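Local coordinates for putative endonuclease/exonuclease/phosphatase family protein (Bacteroides vulgatus ATCC 8482, PDB 3G6S) that probably cleaves phosphodiester bonds in nucleic acids, acting as an endonuclease or exonuclease of the endonuclease/exonuclease/phosphatase family, at residues A[4-9]-A[168-173]; A[89-94]-A[122-127]; A[116-121]-A[135-140]; A[129-134]-A[163-168]; A[189-194]-A[228-233]. All blocks are in the same frame, centred on the assembly; numbering follows the deposited sequence.

Contact 1 (A[4-9]-A[168-173]); sequences VRWATF and VVTGDF
The indole of Trp6 lies against Val168 in apolar packing. Val168 CB sits 3.8 Å from the centroid of the six-membered ring of Trp6, over its face and 17° off the ring normal, a CH-pi contact. Val168 CG1 reaches toward Trp6 CE2 and NE1. Val168 CG2 lies 3.9 Å from Trp6 CZ3. Thr170 CG2, anti to its carbonyl carbon, comes in obliquely, 3.5 Å from Trp6 CD1. Thr8 CB meets Thr170 CB at 3.5 Å. Strand 2-10 belongs to one sheet and strand 167-172 to the other; their parts 4-9 and 168-172 run 23° apart. This is the core of the beta sandwich of the DNase I-like fold. An alanine in place of Trp6 would probably open a gap beside Val168 and the Thr170 methyl, and leave the bridging water without its N-H donor.

The polar contacts include that water. It accepts from Trp6 NE1 at 3.0 Å and donates to Thr170 OG1 at 2.6 Å. Thr170 OG1 is also hydrogen-bonded to Asn136 OD1, and Thr8 OG1 to Gln45 NE2. Next to Thr8, the backbone of Gly171 has a phi of 149°, where a CB would press on the carbonyl O of Thr170.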
# COMPACT_ATOMS: atom_id res chain seq x y z
N VAL A 4 0.03 9.44 -13.00
CA VAL A 4 -0.50 8.23 -12.40
C VAL A 4 -1.17 8.50 -11.06
O VAL A 4 -0.56 9.07 -10.16
CB VAL A 4 0.61 7.17 -12.22
CG1 VAL A 4 1.73 7.72 -11.37
CG2 VAL A 4 0.04 5.92 -11.60
N ARG A 5 -2.42 8.09 -10.93
CA ARG A 5 -3.13 8.26 -9.68
C ARG A 5 -2.88 7.01 -8.84
O ARG A 5 -3.39 5.93 -9.13
CB ARG A 5 -4.62 8.44 -9.93
CG ARG A 5 -5.41 8.60 -8.66
CD ARG A 5 -6.79 9.14 -8.97
NE ARG A 5 -6.68 10.47 -9.54
CZ ARG A 5 -7.70 11.13 -10.10
NH1 ARG A 5 -8.90 10.57 -10.14
NH2 ARG A 5 -7.51 12.34 -10.59
N TRP A 6 -2.08 7.17 -7.80
CA TRP A 6 -1.69 6.08 -6.92
C TRP A 6 -2.57 6.03 -5.67
O TRP A 6 -3.18 7.03 -5.29
CB TRP A 6 -0.24 6.31 -6.51
CG TRP A 6 0.60 5.08 -6.44
CD1 TRP A 6 0.59 4.12 -5.46
CD2 TRP A 6 1.63 4.70 -7.35
NE1 TRP A 6 1.55 3.17 -5.71
CE2 TRP A 6 2.19 3.49 -6.88
CE3 TRP A 6 2.11 5.24 -8.55
CZ2 TRP A 6 3.24 2.84 -7.54
CZ3 TRP A 6 3.15 4.60 -9.21
CH2 TRP A 6 3.69 3.40 -8.71
N ALA A 7 -2.62 4.87 -5.03
CA ALA A 7 -3.41 4.72 -3.81
C ALA A 7 -2.99 3.54 -2.94
O ALA A 7 -2.68 2.46 -3.45
CB ALA A 7 -4.89 4.61 -4.16
N THR A 8 -2.98 3.76 -1.63
CA THR A 8 -2.66 2.70 -0.68
C THR A 8 -3.93 2.51 0.15
O THR A 8 -4.54 3.48 0.60
CB THR A 8 -1.49 3.09 0.26
OG1 THR A 8 -1.25 2.01 1.18
CG2 THR A 8 -1.80 4.36 1.05
N PHE A 9 -4.33 1.26 0.35
CA PHE A 9 -5.55 0.99 1.09
C PHE A 9 -5.62 -0.36 1.79
O PHE A 9 -5.44 -1.42 1.18
CB PHE A 9 -6.72 1.15 0.12
CG PHE A 9 -8.06 0.98 0.75
CD1 PHE A 9 -8.33 1.55 2.00
CD2 PHE A 9 -9.07 0.29 0.09
CE1 PHE A 9 -9.59 1.43 2.58
CE2 PHE A 9 -10.34 0.16 0.67
CZ PHE A 9 -10.61 0.73 1.91
N VAL A 168 7.68 4.16 -5.93
CA VAL A 168 6.68 4.58 -4.97
C VAL A 168 6.38 3.43 -4.03
O VAL A 168 6.11 2.30 -4.46
CB VAL A 168 5.40 5.03 -5.67
CG1 VAL A 168 4.40 5.54 -4.64
CG2 VAL A 168 5.73 6.11 -6.69
N VAL A 169 6.46 3.73 -2.74
CA VAL A 169 6.20 2.75 -1.71
C VAL A 169 4.92 3.12 -0.99
O VAL A 169 4.74 4.25 -0.54
CB VAL A 169 7.33 2.72 -0.67
CG1 VAL A 169 6.95 1.77 0.47
CG2 VAL A 169 8.63 2.32 -1.33
N THR A 170 4.03 2.14 -0.88
CA THR A 170 2.77 2.32 -0.19
C THR A 170 2.61 1.21 0.83
O THR A 170 3.31 0.19 0.78
CB THR A 170 1.56 2.24 -1.16
OG1 THR A 170 1.57 0.98 -1.85
CG2 THR A 170 1.60 3.37 -2.15
N GLY A 171 1.68 1.41 1.75
CA GLY A 171 1.42 0.39 2.75
C GLY A 171 0.95 0.90 4.09
O GLY A 171 0.82 2.10 4.32
N ASP A 172 0.70 -0.06 4.97
CA ASP A 172 0.27 0.22 6.32
C ASP A 172 1.51 -0.00 7.16
O ASP A 172 2.06 -1.11 7.20
CB ASP A 172 -0.81 -0.75 6.75
CG ASP A 172 -1.44 -0.36 8.07
OD1 ASP A 172 -0.70 0.04 8.99
OD2 ASP A 172 -2.69 -0.46 8.17
N PHE A 173 1.95 1.03 7.85
CA PHE A 173 3.13 0.90 8.67
C PHE A 173 2.86 0.74 10.16
O PHE A 173 3.80 0.54 10.94
CB PHE A 173 4.04 2.10 8.41
CG PHE A 173 4.44 2.24 6.97
CD1 PHE A 173 3.52 2.71 6.03
CD2 PHE A 173 5.71 1.84 6.55
CE1 PHE A 173 3.86 2.77 4.67
CE2 PHE A 173 6.07 1.90 5.20
CZ PHE A 173 5.14 2.37 4.25
O HOH W 1 2.78 0.98 -4.13

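Contact 2 (A[89-94]-A[122-127]); sequences EVLDSN and KFKDKA
Glu89 and Lys124 lie side by side and point the same way, with Glu89 OE1 3.4 Å from Lys124 NZ. This is a long, weak salt bridge near the surface. The Lys124 chain is bent, and its CE (chi3 -75°) lies 4.2 Å from Leu91 CD2. Leu91 CD1 also meets Lys122 CE at 4.0 Å, so Leu91 spans both lysine chains. Val90 and Phe123 pack on the other face of the sheet, with Val90 CG2 3.6 Å from Phe123 CE1.

The backbone sets these positions. The strands are antiparallel. Glu89 N donates to Lys124 O at 3.0 Å in a nearly straight bond, while the return bond from Lys124 N is weak. Then the register slips by one. Leu91 N donates to Lys122 O at 2.8 Å, and Lys122 N donates to Asp92 O at 2.7 Å. Leu91 and Asp92 thus both face Lys122, which is a classic beta bulge. At the bulge the Leu91 side chain points toward the strand of the lysines.

Further out, Lys126 NZ is hydrogen-bonded to Lys85 O. Strand 88-97 is an outermost strand of its sheet within this chain. Strand 131-138 flanks the far side of strand 117-125, and Tyr83 of the opposing sheet meets the Phe123 ring edge-to-face.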
# COMPACT_ATOMS: atom_id res chain seq x y z
N GLU A 89 2.38 -2.07 -18.15
CA GLU A 89 2.86 -3.43 -18.39
C GLU A 89 3.82 -3.78 -17.26
O GLU A 89 4.59 -2.94 -16.82
CB GLU A 89 3.59 -3.51 -19.72
CG GLU A 89 3.97 -4.92 -20.11
CD GLU A 89 5.14 -4.94 -21.07
OE1 GLU A 89 5.11 -4.15 -22.05
OE2 GLU A 89 6.08 -5.74 -20.86
N VAL A 90 3.76 -5.02 -16.80
CA VAL A 90 4.63 -5.47 -15.72
C VAL A 90 5.89 -6.11 -16.30
O VAL A 90 5.82 -7.19 -16.88
CB VAL A 90 3.93 -6.50 -14.83
CG1 VAL A 90 4.91 -7.07 -13.83
CG2 VAL A 90 2.76 -5.85 -14.12
N LEU A 91 7.03 -5.45 -16.15
CA LEU A 91 8.28 -6.00 -16.67
C LEU A 91 8.77 -7.11 -15.76
O LEU A 91 9.30 -8.13 -16.21
CB LEU A 91 9.35 -4.91 -16.78
CG LEU A 91 9.05 -3.80 -17.78
CD1 LEU A 91 10.13 -2.74 -17.69
CD2 LEU A 91 8.98 -4.39 -19.19
N ASP A 92 8.57 -6.92 -14.46
CA ASP A 92 8.98 -7.91 -13.49
C ASP A 92 8.30 -7.60 -12.17
O ASP A 92 7.90 -6.46 -11.92
CB ASP A 92 10.50 -7.90 -13.33
CG ASP A 92 10.99 -9.05 -12.47
OD1 ASP A 92 10.24 -10.04 -12.32
OD2 ASP A 92 12.13 -8.96 -11.96
N SER A 93 8.17 -8.61 -11.33
CA SER A 93 7.51 -8.43 -10.05
C SER A 93 7.81 -9.59 -9.13
O SER A 93 8.17 -10.68 -9.59
CB SER A 93 6.01 -8.33 -10.26
OG SER A 93 5.53 -9.46 -10.95
N ASN A 94 7.67 -9.37 -7.84
CA ASN A 94 7.92 -10.43 -6.89
C ASN A 94 7.53 -9.99 -5.49
O ASN A 94 7.03 -8.89 -5.29
CB ASN A 94 9.40 -10.82 -6.94
CG ASN A 94 9.68 -12.10 -6.22
OD1 ASN A 94 9.12 -13.14 -6.56
ND2 ASN A 94 10.53 -12.04 -5.20
N LYS A 122 8.12 -3.85 -11.27
CA LYS A 122 8.78 -2.88 -12.13
C LYS A 122 7.79 -2.66 -13.29
O LYS A 122 7.57 -3.54 -14.12
CB LYS A 122 10.10 -3.48 -12.61
CG LYS A 122 10.94 -2.62 -13.53
CD LYS A 122 12.24 -3.34 -13.85
CE LYS A 122 13.03 -2.61 -14.92
NZ LYS A 122 14.19 -3.42 -15.39
N PHE A 123 7.19 -1.47 -13.33
CA PHE A 123 6.19 -1.12 -14.34
C PHE A 123 6.74 -0.35 -15.52
O PHE A 123 7.87 0.12 -15.50
CB PHE A 123 5.09 -0.25 -13.72
CG PHE A 123 4.10 -1.02 -12.91
CD1 PHE A 123 3.23 -1.91 -13.51
CD2 PHE A 123 4.01 -0.81 -11.54
CE1 PHE A 123 2.26 -2.58 -12.76
CE2 PHE A 123 3.04 -1.47 -10.78
CZ PHE A 123 2.16 -2.36 -11.40
N LYS A 124 5.92 -0.23 -16.55
CA LYS A 124 6.29 0.53 -17.73
C LYS A 124 5.01 1.13 -18.25
O LYS A 124 4.01 0.43 -18.40
CB LYS A 124 6.90 -0.34 -18.82
CG LYS A 124 7.36 0.50 -20.02
CD LYS A 124 6.96 -0.12 -21.37
CE LYS A 124 7.83 -1.31 -21.74
NZ LYS A 124 7.44 -1.88 -23.05
N ASP A 125 5.03 2.43 -18.50
CA ASP A 125 3.85 3.09 -19.02
C ASP A 125 3.80 2.75 -20.51
O ASP A 125 4.62 3.25 -21.29
CB ASP A 125 3.98 4.60 -18.84
CG ASP A 125 2.71 5.34 -19.20
OD1 ASP A 125 2.03 5.84 -18.27
OD2 ASP A 125 2.39 5.42 -20.40
N LYS A 126 2.86 1.91 -20.90
CA LYS A 126 2.75 1.52 -22.30
C LYS A 126 2.13 2.61 -23.15
O LYS A 126 1.20 2.37 -23.91
CB LYS A 126 1.96 0.21 -22.44
CG LYS A 126 0.57 0.26 -21.87
CD LYS A 126 0.20 -1.06 -21.23
CE LYS A 126 0.31 -2.22 -22.19
NZ LYS A 126 -0.21 -3.47 -21.56
N ALA A 127 2.66 3.82 -23.01
CA ALA A 127 2.17 4.95 -23.78
C ALA A 127 3.31 5.96 -23.84
O ALA A 127 3.51 6.61 -24.85
CB ALA A 127 0.94 5.58 -23.10

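Contact 3 (A[116-121]-A[135-140]); sequences RIATWA and VNTHFD
Asn136 O is held from the neighbouring strand by two groups. Thr119 N donates to it at 2.8 Å, nearly along the C=O axis, and Ala118 CA adds a CA-H...O contact at 3.3 Å. Asn136 N returns a bond to Thr119 O at 2.8 Å. These bonds belong to the beta hairpin of strands 117-125 and 131-138, within a sheet of the DNase I-like sandwich. On one face, Trp120 CB packs on Val135 CG2 and Ala118 CB on Thr137 CB. On the other face, Asn136 ND2 is hydrogen-bonded to Met44 O and Ala79 O.

Where the strands part, side chains and a water take over. The water accepts from Ile117 N and donates to His138 O. Arg116 CG stands anti to its carbonyl carbon (chi1 -61°), and CD comes 3.1 Å from His138 O. Arg116 NH1 lies 3.4 Å above the plane of the His138 ring, over its centre, with the guanidinium and ring planes 69° apart. Phe139 O lies over one face of the guanidinium. Arg116 NH2 lies 4.3 Å from Asp140 OD2, which is well out of the guanidinium plane, so only the charges meet. Asp140 OD2 accepts from Val142 N. An alanine in place of Arg116 would probably uncover that face of the His138 ring and leave the Asp140 carboxylate without this nearby positive charge.

Thr137 OG1 donates to Ile117 O at 2.9 Å, from 39° above the carbonyl plane.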
# COMPACT_ATOMS: atom_id res chain seq x y z
N ARG A 116 5.55 -10.83 7.93
CA ARG A 116 5.26 -9.67 7.10
C ARG A 116 5.92 -9.76 5.72
O ARG A 116 6.94 -10.44 5.55
CB ARG A 116 5.71 -8.39 7.81
CG ARG A 116 5.01 -8.15 9.15
CD ARG A 116 3.52 -7.89 8.97
NE ARG A 116 2.79 -8.04 10.23
CZ ARG A 116 1.51 -7.71 10.40
NH1 ARG A 116 0.80 -7.22 9.39
NH2 ARG A 116 0.93 -7.89 11.59
N ILE A 117 5.34 -9.08 4.73
CA ILE A 117 5.89 -9.10 3.38
C ILE A 117 5.76 -7.78 2.64
O ILE A 117 5.07 -6.85 3.07
CB ILE A 117 5.19 -10.15 2.48
CG1 ILE A 117 3.69 -9.83 2.41
CG2 ILE A 117 5.46 -11.55 2.99
CD1 ILE A 117 2.92 -10.75 1.49
N ALA A 118 6.45 -7.71 1.51
CA ALA A 118 6.41 -6.55 0.63
C ALA A 118 6.31 -7.12 -0.78
O ALA A 118 7.04 -8.04 -1.13
CB ALA A 118 7.69 -5.73 0.78
N THR A 119 5.39 -6.61 -1.58
CA THR A 119 5.25 -7.07 -2.96
C THR A 119 5.64 -5.88 -3.83
O THR A 119 5.23 -4.75 -3.57
CB THR A 119 3.80 -7.52 -3.27
OG1 THR A 119 3.54 -8.77 -2.63
CG2 THR A 119 3.59 -7.69 -4.78
N TRP A 120 6.47 -6.13 -4.84
CA TRP A 120 6.93 -5.07 -5.74
C TRP A 120 6.75 -5.42 -7.20
O TRP A 120 6.53 -6.58 -7.54
CB TRP A 120 8.42 -4.77 -5.51
CG TRP A 120 9.34 -5.91 -5.81
CD1 TRP A 120 9.77 -6.85 -4.93
CD2 TRP A 120 9.89 -6.27 -7.09
NE1 TRP A 120 10.57 -7.77 -5.58
CE2 TRP A 120 10.66 -7.43 -6.91
CE3 TRP A 120 9.82 -5.70 -8.37
CZ2 TRP A 120 11.35 -8.06 -7.95
CZ3 TRP A 120 10.50 -6.33 -9.43
CH2 TRP A 120 11.26 -7.49 -9.20
N ALA A 121 6.87 -4.41 -8.05
CA ALA A 121 6.72 -4.61 -9.48
C ALA A 121 7.36 -3.48 -10.25
O ALA A 121 7.18 -2.31 -9.93
CB ALA A 121 5.25 -4.72 -9.83
N VAL A 135 6.17 -0.51 -4.78
CA VAL A 135 6.40 -1.43 -3.68
C VAL A 135 5.27 -1.21 -2.68
O VAL A 135 5.01 -0.08 -2.27
CB VAL A 135 7.77 -1.18 -2.99
CG1 VAL A 135 7.97 -2.17 -1.85
CG2 VAL A 135 8.89 -1.35 -4.00
N ASN A 136 4.60 -2.30 -2.32
CA ASN A 136 3.48 -2.26 -1.39
C ASN A 136 3.79 -3.19 -0.24
O ASN A 136 4.18 -4.34 -0.44
CB ASN A 136 2.21 -2.74 -2.08
CG ASN A 136 1.00 -2.59 -1.21
OD1 ASN A 136 0.76 -1.51 -0.67
ND2 ASN A 136 0.23 -3.67 -1.05
N THR A 137 3.62 -2.71 0.99
CA THR A 137 3.94 -3.54 2.12
C THR A 137 3.01 -3.35 3.33
O THR A 137 2.15 -2.48 3.31
CB THR A 137 5.41 -3.28 2.52
OG1 THR A 137 5.78 -4.12 3.62
CG2 THR A 137 5.60 -1.82 2.91
N HIS A 138 3.19 -4.19 4.35
CA HIS A 138 2.41 -4.13 5.60
C HIS A 138 3.36 -4.42 6.77
O HIS A 138 3.81 -5.55 6.92
CB HIS A 138 1.29 -5.18 5.61
CG HIS A 138 0.26 -4.97 6.67
ND1 HIS A 138 0.41 -4.02 7.66
CD2 HIS A 138 -0.94 -5.55 6.88
CE1 HIS A 138 -0.67 -4.01 8.43
NE2 HIS A 138 -1.50 -4.93 7.98
N PHE A 139 3.66 -3.41 7.57
CA PHE A 139 4.58 -3.54 8.71
C PHE A 139 3.98 -4.16 9.98
O PHE A 139 2.76 -4.25 10.13
CB PHE A 139 5.16 -2.17 9.06
CG PHE A 139 6.35 -1.77 8.22
CD1 PHE A 139 6.48 -2.21 6.91
CD2 PHE A 139 7.33 -0.93 8.74
CE1 PHE A 139 7.57 -1.81 6.14
CE2 PHE A 139 8.41 -0.53 7.97
CZ PHE A 139 8.53 -0.97 6.67
N ASP A 140 4.86 -4.59 10.89
CA ASP A 140 4.47 -5.19 12.16
C ASP A 140 4.12 -4.07 13.15
O ASP A 140 4.83 -3.07 13.25
CB ASP A 140 5.62 -6.02 12.74
CG ASP A 140 5.25 -6.73 14.04
OD1 ASP A 140 6.15 -7.26 14.71
OD2 ASP A 140 4.05 -6.76 14.40
O HOH W 2 2.76 -7.80 5.51

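Contact 4 (A[129-134]-A[163-168]); sequences GKIFMA and GERPAV
Pro166 meets three successive residues of segment 129-134 with its ring carbons. Its CB packs 3.9 Å from Phe132 CB. Its CG is 3.8 Å from Lys130 CE, where the lysine chain crosses the proline at about a right angle. Its CD lies 3.8 Å from Ile131 O. Lys130 CD is placed by a bend in the chain (chi2 64°), ahead of the CE that touches the ring. Lys130 NZ makes a weak hydrogen bond to Glu261 O. Next to the proline, Arg165 runs side by side with Ile131, with Arg165 NH1 3.7 Å from Ile131 CG2. Arg165 NE is hydrogen-bonded to Val162 O.

The backbones then join as parallel strands. Met133, a selenomethionine here, donates from N to Pro166 O at 2.8 Å. Met133 O accepts from Val168 N at 2.8 Å. Ala167 CA adds a CA-H...O contact to Met133 O at 3.1 Å. The N-H and C=O of Met133 are thus both bonded to segment 163-168.

This is the start of the strand pairing in a beta-alpha-beta crossover, with helix 144-161 as the connection. Met133 and Ala167 face that helix, at Ile161 and Ile158. Phe132 and Pro166 face strand 254-260 of the other sheet, at Leu260.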
# COMPACT_ATOMS: atom_id res chain seq x y z
N GLY A 129 6.43 4.92 -22.28
CA GLY A 129 7.63 4.11 -22.18
C GLY A 129 8.37 4.32 -20.87
O GLY A 129 9.46 3.79 -20.66
N LYS A 130 7.77 5.09 -19.97
CA LYS A 130 8.39 5.38 -18.68
C LYS A 130 8.44 4.17 -17.75
O LYS A 130 7.43 3.47 -17.57
CB LYS A 130 7.67 6.52 -17.97
CG LYS A 130 8.35 6.96 -16.69
CD LYS A 130 9.73 7.54 -16.94
CE LYS A 130 10.31 8.10 -15.64
NZ LYS A 130 11.69 8.68 -15.79
N ILE A 131 9.61 3.95 -17.17
CA ILE A 131 9.84 2.85 -16.24
C ILE A 131 9.84 3.37 -14.81
O ILE A 131 10.41 4.42 -14.52
CB ILE A 131 11.19 2.14 -16.52
CG1 ILE A 131 11.06 1.21 -17.72
CG2 ILE A 131 11.63 1.33 -15.32
CD1 ILE A 131 11.01 1.94 -19.02
N PHE A 132 9.18 2.63 -13.93
CA PHE A 132 9.12 3.01 -12.53
C PHE A 132 8.84 1.79 -11.68
O PHE A 132 8.54 0.73 -12.20
CB PHE A 132 8.05 4.07 -12.27
CG PHE A 132 6.67 3.68 -12.71
CD1 PHE A 132 6.29 3.83 -14.04
CD2 PHE A 132 5.73 3.23 -11.78
CE1 PHE A 132 4.97 3.56 -14.44
CE2 PHE A 132 4.42 2.96 -12.16
CZ PHE A 132 4.03 3.13 -13.50
N MSE A 133 8.94 1.95 -10.37
CA MSE A 133 8.69 0.81 -9.53
C MSE A 133 7.67 1.10 -8.45
O MSE A 133 7.56 2.22 -7.95
CB MSE A 133 10.00 0.36 -8.89
CG MSE A 133 9.84 -0.84 -7.99
SE MSE A 133 11.49 -1.22 -7.11
CE MSE A 133 11.28 -3.12 -6.95
N ALA A 134 6.92 0.06 -8.11
CA ALA A 134 5.92 0.16 -7.08
C ALA A 134 6.22 -0.91 -6.04
O ALA A 134 6.49 -2.06 -6.38
CB ALA A 134 4.54 -0.06 -7.67
N GLY A 163 17.18 0.99 -9.21
CA GLY A 163 18.23 1.97 -9.02
C GLY A 163 17.73 3.34 -8.61
O GLY A 163 17.08 3.48 -7.57
N GLU A 164 18.03 4.35 -9.41
CA GLU A 164 17.61 5.72 -9.13
C GLU A 164 16.40 6.18 -9.93
O GLU A 164 16.09 7.37 -9.98
CB GLU A 164 18.78 6.68 -9.37
CG GLU A 164 19.52 6.42 -10.66
CD GLU A 164 20.60 7.45 -10.93
OE1 GLU A 164 21.39 7.74 -10.00
OE2 GLU A 164 20.67 7.96 -12.07
N ARG A 165 15.72 5.23 -10.56
CA ARG A 165 14.53 5.52 -11.34
C ARG A 165 13.33 5.65 -10.38
O ARG A 165 13.36 5.11 -9.27
CB ARG A 165 14.30 4.41 -12.37
CG ARG A 165 15.29 4.45 -13.53
CD ARG A 165 15.19 3.22 -14.43
NE ARG A 165 15.78 2.05 -13.77
CZ ARG A 165 15.82 0.83 -14.29
NH1 ARG A 165 15.30 0.58 -15.49
NH2 ARG A 165 16.41 -0.15 -13.60
N PRO A 166 12.28 6.37 -10.80
CA PRO A 166 11.08 6.59 -9.99
C PRO A 166 10.55 5.33 -9.31
O PRO A 166 10.43 4.26 -9.93
CB PRO A 166 10.09 7.18 -10.99
CG PRO A 166 10.96 7.90 -11.94
CD PRO A 166 12.08 6.92 -12.16
N ALA A 167 10.23 5.47 -8.03
CA ALA A 167 9.71 4.38 -7.22
C ALA A 167 8.72 4.92 -6.20
O ALA A 167 8.90 6.02 -5.66
CB ALA A 167 10.85 3.68 -6.51
N VAL A 168 7.68 4.16 -5.93
CA VAL A 168 6.68 4.58 -4.97
C VAL A 168 6.38 3.43 -4.03
O VAL A 168 6.11 2.30 -4.46
CB VAL A 168 5.40 5.03 -5.67
CG1 VAL A 168 4.40 5.54 -4.64
CG2 VAL A 168 5.73 6.11 -6.69

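Contact 5 (A[189-194]-A[228-233]); sequences EFVMKD and VTPQVL
Phe190 CG stands anti to its backbone N (chi1 -179°), and Thr229 CG2 stands beside its own backbone N, anti to the carbonyl carbon. The end of the Phe190 ring then meets that methyl obliquely, with Phe190 CZ 3.8 Å from Thr229 CG2. The setting is the margin of the six-stranded sheet, where the short outermost strand 193-194 pairs antiparallel with the end of strand 224-228.

A type I beta turn from Thr229 to Val232 follows at once. Its second residue, Pro230, packs on Val191: Pro230 CD lies 3.3 Å from Val191 O and 4.2 Å from Val191 CB. Beside it, Lys193 CB approaches Val228 CG2 at 4.2 Å on one face of the sheet. Met192, a selenomethionine, turns to the other face and touches helix 144-161 at Ile158, and Phe190 rests on the same helix at Ile155, Ile158 and Lys159. Thr229 OG1 is hydrogen-bonded to Ala167 N, which ties the turn to the next strand.

Two bonds close the pair. Lys193 N donates to Val228 O at 2.8 Å, and Val228 N donates to Lys193 O at 3.0 Å, in the plane of that carbonyl.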
# COMPACT_ATOMS: atom_id res chain seq x y z
N GLU A 189 19.98 8.18 3.61
CA GLU A 189 20.81 8.68 2.53
C GLU A 189 20.05 8.57 1.19
O GLU A 189 20.24 9.39 0.30
CB GLU A 189 22.10 7.87 2.50
CG GLU A 189 23.14 8.32 1.52
CD GLU A 189 24.48 7.67 1.79
OE1 GLU A 189 24.54 6.42 1.86
OE2 GLU A 189 25.48 8.40 1.94
N PHE A 190 19.21 7.55 1.08
CA PHE A 190 18.37 7.36 -0.11
C PHE A 190 17.08 8.08 0.29
O PHE A 190 16.30 7.59 1.10
CB PHE A 190 18.12 5.86 -0.34
CG PHE A 190 17.28 5.56 -1.55
CD1 PHE A 190 15.89 5.56 -1.47
CD2 PHE A 190 17.87 5.26 -2.78
CE1 PHE A 190 15.10 5.28 -2.59
CE2 PHE A 190 17.10 4.98 -3.91
CZ PHE A 190 15.71 4.98 -3.82
N VAL A 191 16.90 9.28 -0.28
CA VAL A 191 15.75 10.13 0.01
C VAL A 191 14.40 9.57 -0.41
O VAL A 191 14.24 9.06 -1.52
CB VAL A 191 15.91 11.53 -0.64
CG1 VAL A 191 14.71 12.41 -0.30
CG2 VAL A 191 17.20 12.20 -0.15
N MSE A 192 13.45 9.69 0.50
CA MSE A 192 12.07 9.24 0.31
C MSE A 192 11.19 10.30 0.92
O MSE A 192 11.27 10.57 2.12
CB MSE A 192 11.86 7.91 1.02
CG MSE A 192 12.65 6.77 0.42
SE MSE A 192 11.55 5.65 -0.69
CE MSE A 192 11.57 4.09 0.45
N LYS A 193 10.36 10.92 0.10
CA LYS A 193 9.47 11.98 0.57
C LYS A 193 8.11 11.41 0.98
O LYS A 193 7.64 10.41 0.44
CB LYS A 193 9.26 13.01 -0.54
CG LYS A 193 10.54 13.57 -1.15
CD LYS A 193 11.27 14.54 -0.22
CE LYS A 193 12.44 15.21 -0.95
NZ LYS A 193 13.11 16.29 -0.18
N ASP A 194 7.48 12.04 1.96
CA ASP A 194 6.17 11.62 2.41
C ASP A 194 5.21 12.35 1.47
O ASP A 194 5.08 13.57 1.55
CB ASP A 194 5.94 12.05 3.85
CG ASP A 194 4.53 11.77 4.33
OD1 ASP A 194 3.64 11.55 3.49
OD2 ASP A 194 4.32 11.80 5.56
N VAL A 228 7.58 8.55 -1.89
CA VAL A 228 8.08 8.65 -3.25
C VAL A 228 9.50 9.19 -3.36
O VAL A 228 9.93 9.99 -2.52
CB VAL A 228 7.19 9.57 -4.12
CG1 VAL A 228 5.75 9.07 -4.10
CG2 VAL A 228 7.28 11.01 -3.62
N THR A 229 10.23 8.77 -4.38
CA THR A 229 11.59 9.24 -4.59
C THR A 229 11.55 10.73 -4.96
O THR A 229 10.58 11.20 -5.54
CB THR A 229 12.29 8.38 -5.65
OG1 THR A 229 11.40 8.12 -6.74
CG2 THR A 229 12.73 7.05 -5.04
N PRO A 230 12.62 11.48 -4.63
CA PRO A 230 12.70 12.92 -4.90
C PRO A 230 12.33 13.47 -6.28
O PRO A 230 11.96 14.64 -6.41
CB PRO A 230 14.13 13.28 -4.48
CG PRO A 230 14.88 12.02 -4.73
CD PRO A 230 13.94 10.94 -4.25
N GLN A 231 12.40 12.63 -7.30
CA GLN A 231 12.08 13.01 -8.68
C GLN A 231 10.58 13.13 -8.96
O GLN A 231 10.15 13.99 -9.72
CB GLN A 231 12.67 11.98 -9.63
CG GLN A 231 12.49 10.55 -9.13
CD GLN A 231 13.43 9.58 -9.79
OE1 GLN A 231 13.69 8.49 -9.26
NE2 GLN A 231 13.95 9.95 -10.95
N VAL A 232 9.77 12.27 -8.34
CA VAL A 232 8.35 12.34 -8.59
C VAL A 232 7.70 13.59 -8.02
O VAL A 232 8.08 14.08 -6.96
CB VAL A 232 7.62 11.04 -8.09
CG1 VAL A 232 8.52 10.27 -7.15
CG2 VAL A 232 6.30 11.39 -7.42
N LEU A 233 6.74 14.13 -8.77
CA LEU A 233 6.02 15.33 -8.36
C LEU A 233 4.67 14.95 -7.76
O LEU A 233 3.85 14.30 -8.42
CB LEU A 233 5.80 16.23 -9.56
CG LEU A 233 4.83 17.40 -9.27
CD1 LEU A 233 5.47 18.34 -8.24
CD2 LEU A 233 4.51 18.15 -10.55

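How the contacts relate
Contacts 2 to 5 follow one mixed sheet across its width. Contact 2 joins strands 88-97 and 117-125. Contact 3 joins 117-125 to 131-138, contact 4 joins 131-138 to 167-172, and contact 5 pairs 193-194 with the end of 224-228. Contact 1 sets strand 167-172 against strand 2-10 of the other sheet. Its centre lies about 4 Å from the centre of the chain. The centres of contacts 2 and 4 are about 9 Å apart, those of 2 and 5 about 20 Å. Contacts 2 and 3 fall between the segments of contact 1 in sequence. Contact 4 runs up to its second segment and shares Val168, so one strand serves both sheet and sandwich interior. Contact 5 comes afterwards.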